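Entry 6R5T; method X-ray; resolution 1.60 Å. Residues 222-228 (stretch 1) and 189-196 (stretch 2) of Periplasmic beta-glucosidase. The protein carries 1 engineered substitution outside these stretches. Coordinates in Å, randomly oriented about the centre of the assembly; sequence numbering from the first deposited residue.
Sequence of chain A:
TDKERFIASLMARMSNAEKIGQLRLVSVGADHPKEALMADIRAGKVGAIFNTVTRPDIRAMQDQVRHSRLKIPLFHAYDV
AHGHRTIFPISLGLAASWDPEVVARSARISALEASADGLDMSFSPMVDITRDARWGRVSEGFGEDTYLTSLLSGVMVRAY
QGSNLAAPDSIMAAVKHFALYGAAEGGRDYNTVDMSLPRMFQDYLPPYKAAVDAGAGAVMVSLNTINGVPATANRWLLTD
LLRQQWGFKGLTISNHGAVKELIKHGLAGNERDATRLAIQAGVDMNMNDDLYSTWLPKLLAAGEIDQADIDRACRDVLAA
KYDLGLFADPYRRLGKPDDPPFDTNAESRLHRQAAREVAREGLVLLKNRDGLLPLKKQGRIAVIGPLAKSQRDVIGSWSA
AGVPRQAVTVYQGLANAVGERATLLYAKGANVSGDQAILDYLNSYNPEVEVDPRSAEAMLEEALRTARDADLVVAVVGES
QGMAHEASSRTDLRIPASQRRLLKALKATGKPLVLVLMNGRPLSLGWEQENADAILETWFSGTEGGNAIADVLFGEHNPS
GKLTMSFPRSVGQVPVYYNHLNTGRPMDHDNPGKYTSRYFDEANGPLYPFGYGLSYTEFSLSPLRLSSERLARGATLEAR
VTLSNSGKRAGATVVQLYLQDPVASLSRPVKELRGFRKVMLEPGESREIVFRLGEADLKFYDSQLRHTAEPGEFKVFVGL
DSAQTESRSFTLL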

ATOM      1  N   SER A 222      -1.108   2.657  20.555  1.00 13.24           N
ATOM      2  CA  SER A 222      -1.884   2.107  19.426  1.00 12.74           C
ATOM      3  C   SER A 222      -2.024   0.589  19.470  1.00 13.58           C
ATOM      4  O   SER A 222      -1.356  -0.117  20.256  1.00 14.62           O
ATOM      5  CB  SER A 222      -1.265   2.596  18.154  1.00 13.23           C
ATOM      6  OG  SER A 222      -0.034   1.959  17.920  1.00 13.95           O
ATOM      7  N   LEU A 223      -2.878   0.078  18.592  1.00 12.55           N
ATOM      8  CA  LEU A 223      -3.207  -1.358  18.532  1.00 13.75           C
ATOM      9  C   LEU A 223      -2.363  -2.120  17.516  1.00 13.55           C
ATOM     10  O   LEU A 223      -2.450  -3.350  17.539  1.00 15.74           O
ATOM     11  CB  LEU A 223      -4.682  -1.477  18.166  1.00 15.56           C
ATOM     12  CG  LEU A 223      -5.691  -1.099  19.251  1.00 17.37           C
ATOM     13  CD1 LEU A 223      -7.083  -1.010  18.610  1.00 18.27           C
ATOM     14  CD2 LEU A 223      -5.702  -2.111  20.353  1.00 19.12           C
ATOM     15  N   ASN A 224      -1.647  -1.426  16.646  1.00 12.47           N
ATOM     16  CA  ASN A 224      -0.932  -2.067  15.520  1.00 11.93           C
ATOM     17  C   ASN A 224       0.502  -2.503  15.899  1.00 12.48           C
ATOM     18  O   ASN A 224       1.104  -1.974  16.878  1.00 13.34           O
ATOM     19  CB  ASN A 224      -0.766  -1.082  14.360  1.00 12.43           C
ATOM     20  CG  ASN A 224      -0.168   0.244  14.773  1.00 11.37           C
ATOM     21  OD1 ASN A 224      -0.819   1.046  15.460  1.00 13.78           O
ATOM     22  ND2 ASN A 224       1.076   0.505  14.384  1.00 12.94           N
ATOM     23  N   THR A 225       1.038  -3.444  15.110  1.00 12.08           N
ATOM     24  CA  THR A 225       2.496  -3.688  15.078  1.00 12.96           C
ATOM     25  C   THR A 225       3.193  -2.508  14.418  1.00 13.86           C
ATOM     26  O   THR A 225       2.618  -1.855  13.478  1.00 13.89           O
ATOM     27  CB  THR A 225       2.854  -4.996  14.374  1.00 13.53           C
ATOM     28  OG1 THR A 225       2.350  -4.969  13.032  1.00 14.09           O
ATOM     29  CG2 THR A 225       2.327  -6.199  15.088  1.00 13.73           C
ATOM     30  N   ILE A 226       4.422  -2.275  14.825  1.00 12.19           N
ATOM     31  CA  ILE A 226       5.373  -1.350  14.157  1.00 13.21           C
ATOM     32  C   ILE A 226       6.573  -2.216  13.808  1.00 12.67           C
ATOM     33  O   ILE A 226       7.236  -2.712  14.740  1.00 12.91           O
ATOM     34  CB  ILE A 226       5.772  -0.183  15.066  1.00 13.54           C
ATOM     35  CG1 ILE A 226       4.546   0.663  15.376  1.00 13.27           C
ATOM     36  CG2 ILE A 226       6.947   0.602  14.484  1.00 14.98           C
ATOM     37  CD1 ILE A 226       4.788   1.660  16.466  1.00 15.75           C
ATOM     38  N   ASN A 227       6.766  -2.496  12.527  1.00 13.55           N
ATOM     39  CA  ASN A 227       7.922  -3.306  12.084  1.00 13.27           C
ATOM     40  C   ASN A 227       7.965  -4.617  12.884  1.00 14.36           C
ATOM     41  O   ASN A 227       9.046  -5.081  13.324  1.00 14.34           O
ATOM     42  CB  ASN A 227       9.172  -2.429  12.169  1.00 13.81           C
ATOM     43  CG  ASN A 227       9.106  -1.250  11.236  1.00 15.18           C
ATOM     44  OD1 ASN A 227       8.153  -1.129  10.495  1.00 13.40           O
ATOM     45  ND2 ASN A 227      10.118  -0.406  11.229  1.00 14.38           N
ATOM     46  N   GLY A 228       6.818  -5.249  13.083  1.00 13.20           N
ATOM     47  CA  GLY A 228       6.699  -6.544  13.722  1.00 13.74           C
ATOM     48  C   GLY A 228       6.390  -6.521  15.195  1.00 13.14           C
ATOM     49  O   GLY A 228       6.012  -7.595  15.712  1.00 13.78           O
TER
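Stretch 2 (189-196) DYNTVDMS

The most unusual feature of this contact is the way one side chain, Asn-227, takes over where backbone pairing stops. Its amide meets the main chain of Met-195 at both polar groups: Met-195 N donates to Asn-227 OD1 at 2.9 Å (N-H...acceptor angle 160°), and Asn-227 ND2 donates to Met-195 O, also at 2.9 Å (152°). The amide therefore does what a neighbouring strand would do, offering one acceptor and one donor to a single residue. Chi1 of -63° (m) and chi2 of -3° set this up; CA-to-CB points sideways, but the end of the side chain comes nearer to stretch 2.

The two segments run in nearly the same direction: the vector from CA of Leu-223 to CA of Asn-227 lies 25° from that joining CA of Tyr-190 to CA of Met-195. Stretch 2 has no regular helix or strand, yet Val-193, Asp-194 and Met-195 are extended, with phi/psi of -121/126, -137/120 and -158/159. Tyr-190, at 72/3, is the exception near the start. The CA atoms of Thr-225 and Thr-192 are 5.4 Å apart, those of Ile-226 and Val-193 5.2 Å, and those of Asn-227 and Asp-194 4.7 Å, so the register advances one residue at a time here.

Direct backbone bonding centres on Val-193. Asn-227 N donates to Val-193 O at 2.9 Å and 162°, whereas the bond from Val-193 N to Thr-225 O is weak, at 3.3 Å and 135°. The Val-193 side chain (chi1 175°, t) places CG2 3.6 Å from Asn-224 ND2. That nitrogen is held by its own stretch, donating to Thr-225 O at 3.0 Å, while Asn-224 OD1 accepts from Ser-222 OG at 2.7 Å.

At the Tyr-190 end, water replaces direct backbone bonds. Water 1 donates to Tyr-190 O (2.8 Å) and accepts from Thr-225 N (2.9 Å); water 2 donates to both Tyr-190 O (2.8 Å) and Leu-223 O (2.9 Å). Leu-223 CD1 rests 3.7 Å from Tyr-190 CD1, an apolar contact made obliquely to the ring.

Between these regions, Thr-225 OG1 lies 3.5 Å from Thr-192 CA. Water 3 links the two threonines, 2.8 Å from Thr-192 OG1 and 2.9 Å from Thr-225 OG1. Water 4, 2.7 Å from Thr-225 OG1, donates to Val-193 O at 2.7 Å and accepts from Gly-228 N at 2.9 Å. Altogether the contact buries 421 Å², summed over both sides.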

ATOM      1  N   ASP A 189      -8.301  -1.719   9.187  1.00 12.15           N
ATOM      2  CA  ASP A 189      -8.050  -1.265  10.564  1.00 13.02           C
ATOM      3  C   ASP A 189      -7.292  -2.355  11.339  1.00 12.02           C
ATOM      4  O   ASP A 189      -7.448  -3.580  11.101  1.00 12.31           O
ATOM      5  CB  ASP A 189      -9.354  -0.832  11.238  1.00 13.86           C
ATOM      6  CG  ASP A 189      -9.129   0.207  12.347  1.00 15.92           C
ATOM      7  OD1 ASP A 189      -7.951   0.515  12.684  1.00 14.61           O
ATOM      8  OD2 ASP A 189     -10.164   0.756  12.830  1.00 16.99           O
ATOM      9  N   TYR A 190      -6.444  -1.895  12.248  1.00 11.73           N
ATOM     10  CA  TYR A 190      -5.651  -2.728  13.168  1.00 12.36           C
ATOM     11  C   TYR A 190      -4.524  -3.460  12.438  1.00 12.38           C
ATOM     12  O   TYR A 190      -3.742  -4.155  13.106  1.00 13.93           O
ATOM     13  CB  TYR A 190      -6.544  -3.758  13.845  1.00 12.22           C
ATOM     14  CG  TYR A 190      -7.876  -3.270  14.323  1.00 12.05           C
ATOM     15  CD1 TYR A 190      -7.992  -2.179  15.192  1.00 13.85           C
ATOM     16  CD2 TYR A 190      -9.021  -3.928  13.909  1.00 12.24           C
ATOM     17  CE1 TYR A 190      -9.235  -1.807  15.663  1.00 14.03           C
ATOM     18  CE2 TYR A 190     -10.266  -3.556  14.372  1.00 13.22           C
ATOM     19  CZ  TYR A 190     -10.373  -2.473  15.218  1.00 13.80           C
ATOM     20  OH  TYR A 190     -11.612  -2.128  15.750  1.00 14.64           O
ATOM     21  N   ASN A 191      -4.355  -3.231  11.144  1.00 11.80           N
ATOM     22  CA  ASN A 191      -3.426  -4.103  10.394  1.00 11.70           C
ATOM     23  C   ASN A 191      -1.991  -3.596  10.541  1.00 12.11           C
ATOM     24  O   ASN A 191      -1.704  -2.446  10.958  1.00 12.66           O
ATOM     25  CB  ASN A 191      -3.807  -4.204   8.915  1.00 11.95           C
ATOM     26  CG  ASN A 191      -3.208  -5.411   8.218  1.00 11.64           C
ATOM     27  OD1 ASN A 191      -2.818  -6.392   8.881  1.00 13.98           O
ATOM     28  ND2 ASN A 191      -3.139  -5.368   6.899  1.00 11.88           N
ATOM     29  N   THR A 192      -1.112  -4.514  10.221  1.00 11.45           N
ATOM     30  CA  THR A 192       0.344  -4.344  10.178  1.00 11.97           C
ATOM     31  C   THR A 192       0.792  -2.989   9.647  1.00 12.40           C
ATOM     32  O   THR A 192       0.324  -2.551   8.597  1.00 12.84           O
ATOM     33  CB  THR A 192       0.853  -5.412   9.211  1.00 13.36           C
ATOM     34  OG1 THR A 192       0.420  -6.664   9.750  1.00 13.06           O
ATOM     35  CG2 THR A 192       2.356  -5.384   9.058  1.00 14.37           C
ATOM     36  N   VAL A 193       1.772  -2.393  10.327  1.00 11.47           N
ATOM     37  CA  VAL A 193       2.446  -1.185   9.853  1.00 12.64           C
ATOM     38  C   VAL A 193       3.903  -1.495   9.718  1.00 13.45           C
ATOM     39  O   VAL A 193       4.536  -2.002  10.674  1.00 12.88           O
ATOM     40  CB  VAL A 193       2.206   0.045  10.737  1.00 12.83           C
ATOM     41  CG1 VAL A 193       3.038   1.235  10.271  1.00 14.53           C
ATOM     42  CG2 VAL A 193       0.719   0.399  10.793  1.00 12.23           C
ATOM     43  N   ASP A 194       4.418  -1.232   8.531  1.00 14.51           N
ATOM     44  CA  ASP A 194       5.830  -1.562   8.251  1.00 14.21           C
ATOM     45  C   ASP A 194       6.409  -0.390   7.495  1.00 14.40           C
ATOM     46  O   ASP A 194       5.835  -0.044   6.446  1.00 15.90           O
ATOM     47  CB  ASP A 194       5.926  -2.879   7.492  1.00 15.77           C
ATOM     48  CG  ASP A 194       7.356  -3.291   7.283  1.00 18.85           C
ATOM     49  OD1 ASP A 194       7.982  -2.793   6.302  1.00 18.78           O
ATOM     50  OD2 ASP A 194       7.810  -4.073   8.107  1.00 20.31           O
ATOM     51  N   MET A 195       7.451   0.256   8.020  1.00 13.68           N
ATOM     52  CA  MET A 195       8.012   1.417   7.332  1.00 15.16           C
ATOM     53  C   MET A 195       9.452   1.638   7.790  1.00 14.17           C
ATOM     54  O   MET A 195       9.857   1.165   8.830  1.00 14.38           O
ATOM     55  CB  MET A 195       7.177   2.700   7.520  1.00 17.73           C
ATOM     56  CG  MET A 195       7.203   3.286   8.866  1.00 17.85           C
ATOM     57  SD  MET A 195       6.349   4.902   9.042  1.00 16.06           S
ATOM     58  CE  MET A 195       4.666   4.392   8.663  1.00 16.68           C
ATOM     59  N   SER A 196      10.195   2.344   6.960  1.00 14.58           N
ATOM     60  CA  SER A 196      11.598   2.681   7.270  1.00 14.38           C
ATOM     61  C   SER A 196      11.671   3.643   8.453  1.00 15.41           C
ATOM     62  O   SER A 196      10.736   4.454   8.697  1.00 14.06           O
ATOM     63  CB  SER A 196      12.290   3.261   6.043  1.00 14.42           C
ATOM     64  OG  SER A 196      11.891   4.633   5.828  1.00 15.37           O
TER
HETATM   65  O   HOH W   1      -1.068  -4.829  13.612  1.00 13.39           O
HETATM   66  O   HOH W   2      -3.846  -5.070  15.739  1.00 14.34           O
HETATM   67  O   HOH W   3       0.256  -6.887  12.492  1.00 16.06           O
HETATM   68  O   HOH W   4       4.510  -4.614  11.515  1.00 13.97           O